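Local coordinates for ABC transporter ATP-binding/permease protein Rv1747 (Mycobacterium tuberculosis, PDB 6CCD) that helps move an unknown substrate across the mycobacterial membrane using ATP, and is sampled here as its first FHA domain, a phosphothreonine-peptide-binding module, at residues G68-N72 against N73-P77. Residues are numbered along the deposited sequence; the frame is centred on the assembly and turned at random.
Sequences GLYLN and NRRVP
Arg75 lies across the ring of Tyr70 in a beta hairpin with a two-residue loop at the edge of the FHA-domain sandwich, where a type I' turn from Leu71 to Arg74 reverses the chain. Asn72 and Asn73 occupy the turn corners, both with positive phi, as this turn type requires. The pairing is antiparallel: Tyr70 and Arg75 form a non-hydrogen-bonded pair on one face of the sheet, while Leu71 and Arg74 exchange two backbone bonds, Leu71 N to Arg74 O (2.9 Å) and Arg74 N to Leu71 O (3.0 Å). In the second, the donor stands above the carbonyl plane and not on a lone pair.

Arg75 CG sits over one ring face of Tyr70, 4.3 Å from the centroid and displaced toward the rim, which qualifies as a CH-pi contact; CB touches Tyr70 CE1 at 3.5 Å. With CG anti to the backbone N (chi1 -173°) and the chain extended to NE, the arginine runs on past the phenol toward Gly68, whose backbone N lies over one guanidinium face. The guanidinium plane is turned 60° from the ring, and it is the aliphatic part of the arginine that covers the ring; its NH2 is hydrogen-bonded to the carbonyl of Leu66.

Leu69, which also packs on Val87 and Ile89 of the neighbouring strand 84-89, meets Val76 through CG and CG2, 4.2 Å apart. Their backbones are joined twice: Val76 N donates to Leu69 O at 2.9 Å (168° at the hydrogen), and a water accepts from Leu69 N and donates to Val76 O, 2.7 Å from the water oxygen.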
ATOM      1  N   GLY A  68     -11.673   1.914   0.762  1.00 17.41           N
ATOM      2  CA  GLY A  68     -10.944   2.312  -0.429  1.00 14.77           C
ATOM      3  C   GLY A  68      -9.523   2.827  -0.335  1.00 13.10           C
ATOM      4  O   GLY A  68      -8.889   2.809   0.725  1.00 14.18           O
ATOM      5  N   LEU A  69      -9.035   3.265  -1.495  1.00 13.37           N
ATOM      6  CA  LEU A  69      -7.654   3.681  -1.740  1.00 14.11           C
ATOM      7  C   LEU A  69      -7.716   4.995  -2.484  1.00 16.45           C
ATOM      8  O   LEU A  69      -8.447   5.110  -3.479  1.00 14.84           O
ATOM      9  CB  LEU A  69      -6.903   2.633  -2.574  1.00 12.46           C
ATOM     10  CG  LEU A  69      -5.550   2.964  -3.205  1.00 13.06           C
ATOM     11  CD1 LEU A  69      -4.467   3.143  -2.126  1.00 13.04           C
ATOM     12  CD2 LEU A  69      -5.152   1.844  -4.172  1.00 11.58           C
ATOM     13  N   TYR A  70      -6.971   5.982  -2.004  1.00 13.41           N
ATOM     14  CA  TYR A  70      -7.016   7.322  -2.579  1.00 15.36           C
ATOM     15  C   TYR A  70      -5.658   7.830  -3.037  1.00 14.61           C
ATOM     16  O   TYR A  70      -4.652   7.710  -2.323  1.00 15.53           O
ATOM     17  CB  TYR A  70      -7.599   8.308  -1.569  1.00 15.17           C
ATOM     18  CG  TYR A  70      -9.059   8.063  -1.278  1.00 15.11           C
ATOM     19  CD1 TYR A  70     -10.046   8.745  -1.980  1.00 14.60           C
ATOM     20  CD2 TYR A  70      -9.451   7.133  -0.326  1.00 16.93           C
ATOM     21  CE1 TYR A  70     -11.385   8.524  -1.729  1.00 15.60           C
ATOM     22  CE2 TYR A  70     -10.795   6.899  -0.068  1.00 17.99           C
ATOM     23  CZ  TYR A  70     -11.754   7.610  -0.773  1.00 19.17           C
ATOM     24  OH  TYR A  70     -13.088   7.390  -0.535  1.00 23.66           O
ATOM     25  N   LEU A  71      -5.646   8.406  -4.236  1.00 13.74           N
ATOM     26  CA  LEU A  71      -4.493   9.127  -4.756  1.00 20.31           C
ATOM     27  C   LEU A  71      -4.938  10.544  -5.130  1.00 21.77           C
ATOM     28  O   LEU A  71      -5.769  10.708  -6.015  1.00 18.80           O
ATOM     29  CB  LEU A  71      -3.907   8.407  -5.973  1.00 18.84           C
ATOM     30  CG  LEU A  71      -2.741   9.091  -6.694  1.00 21.62           C
ATOM     31  CD1 LEU A  71      -1.518   9.195  -5.796  1.00 26.04           C
ATOM     32  CD2 LEU A  71      -2.391   8.355  -7.972  1.00 23.38           C
ATOM     33  N   ASN A  72      -4.409  11.554  -4.446  1.00 22.96           N
ATOM     34  CA  ASN A  72      -4.793  12.942  -4.727  1.00 28.50           C
ATOM     35  C   ASN A  72      -6.307  13.141  -4.803  1.00 27.69           C
ATOM     36  O   ASN A  72      -6.827  13.643  -5.810  1.00 34.13           O
ATOM     37  CB  ASN A  72      -4.161  13.406  -6.037  1.00 28.12           C
ATOM     38  CG  ASN A  72      -2.666  13.174  -6.069  1.00 35.47           C
ATOM     39  OD1 ASN A  72      -1.972  13.413  -5.083  1.00 39.27           O
ATOM     40  ND2 ASN A  72      -2.165  12.697  -7.203  1.00 41.71           N
ATOM     41  N   ASN A  73      -7.002  12.697  -3.760  1.00 21.17           N
ATOM     42  CA  ASN A  73      -8.458  12.862  -3.629  1.00 24.24           C
ATOM     43  C   ASN A  73      -9.271  12.099  -4.657  1.00 24.93           C
ATOM     44  O   ASN A  73     -10.476  12.300  -4.782  1.00 21.91           O
ATOM     45  CB  ASN A  73      -8.834  14.345  -3.688  1.00 23.39           C
ATOM     46  CG  ASN A  73      -8.170  15.140  -2.595  1.00 23.87           C
ATOM     47  OD1 ASN A  73      -8.414  14.911  -1.410  1.00 28.41           O
ATOM     48  ND2 ASN A  73      -7.316  16.069  -2.981  1.00 21.55           N
ATOM     49  N   ARG A  74      -8.619  11.206  -5.390  1.00 21.78           N
ATOM     50  CA  ARG A  74      -9.348  10.345  -6.294  1.00 21.14           C
ATOM     51  C   ARG A  74      -9.368   8.927  -5.752  1.00 17.89           C
ATOM     52  O   ARG A  74      -8.315   8.353  -5.473  1.00 17.93           O
ATOM     53  CB  ARG A  74      -8.731  10.359  -7.695  1.00 23.20           C
ATOM     54  CG  ARG A  74      -9.564   9.555  -8.656  1.00 29.49           C
ATOM     55  CD  ARG A  74      -8.964   9.486 -10.042  1.00 36.89           C
ATOM     56  NE  ARG A  74      -9.863   8.753 -10.927  1.00 44.39           N
ATOM     57  CZ  ARG A  74      -9.634   8.542 -12.218  1.00 54.06           C
ATOM     58  NH1 ARG A  74      -8.525   9.009 -12.779  1.00 49.94           N
ATOM     59  NH2 ARG A  74     -10.515   7.866 -12.945  1.00 57.80           N
ATOM     60  N   ARG A  75     -10.558   8.366  -5.595  1.00 16.89           N
ATOM     61  CA  ARG A  75     -10.671   6.983  -5.180  1.00 16.31           C
ATOM     62  C   ARG A  75     -10.379   6.069  -6.368  1.00 23.20           C
ATOM     63  O   ARG A  75     -11.039   6.166  -7.402  1.00 19.74           O
ATOM     64  CB  ARG A  75     -12.056   6.690  -4.621  1.00 16.10           C
ATOM     65  CG  ARG A  75     -12.147   5.310  -4.035  1.00 18.30           C
ATOM     66  CD  ARG A  75     -13.375   5.169  -3.171  1.00 24.36           C
ATOM     67  NE  ARG A  75     -13.561   3.794  -2.720  1.00 25.06           N
ATOM     68  CZ  ARG A  75     -14.322   3.455  -1.687  1.00 24.38           C
ATOM     69  NH1 ARG A  75     -14.961   4.397  -0.999  1.00 32.37           N
ATOM     70  NH2 ARG A  75     -14.430   2.185  -1.335  1.00 22.53           N
ATOM     71  N   VAL A  76      -9.394   5.186  -6.219  1.00 15.11           N
ATOM     72  CA  VAL A  76      -8.932   4.356  -7.335  1.00 15.94           C
ATOM     73  C   VAL A  76      -8.790   2.887  -6.935  1.00 17.58           C
ATOM     74  O   VAL A  76      -8.575   2.579  -5.746  1.00 15.91           O
ATOM     75  CB  VAL A  76      -7.586   4.863  -7.873  1.00 18.39           C
ATOM     76  CG1 VAL A  76      -7.743   6.252  -8.476  1.00 21.62           C
ATOM     77  CG2 VAL A  76      -6.544   4.878  -6.765  1.00 17.13           C
ATOM     78  N   PRO A  77      -8.918   1.969  -7.915  1.00 15.87           N
ATOM     79  CA  PRO A  77      -8.736   0.546  -7.589  1.00 16.86           C
ATOM     80  C   PRO A  77      -7.278   0.131  -7.543  1.00 16.20           C
ATOM     81  O   PRO A  77      -6.951  -0.908  -6.977  1.00 12.97           O
ATOM     82  CB  PRO A  77      -9.454  -0.184  -8.737  1.00 17.13           C
ATOM     83  CG  PRO A  77      -9.362   0.765  -9.898  1.00 16.44           C
ATOM     84  CD  PRO A  77      -9.395   2.165  -9.303  1.00 17.33           C
TER
HETATM   85  O   HOH W   1     -10.534   2.337  -3.841  1.00 17.06           O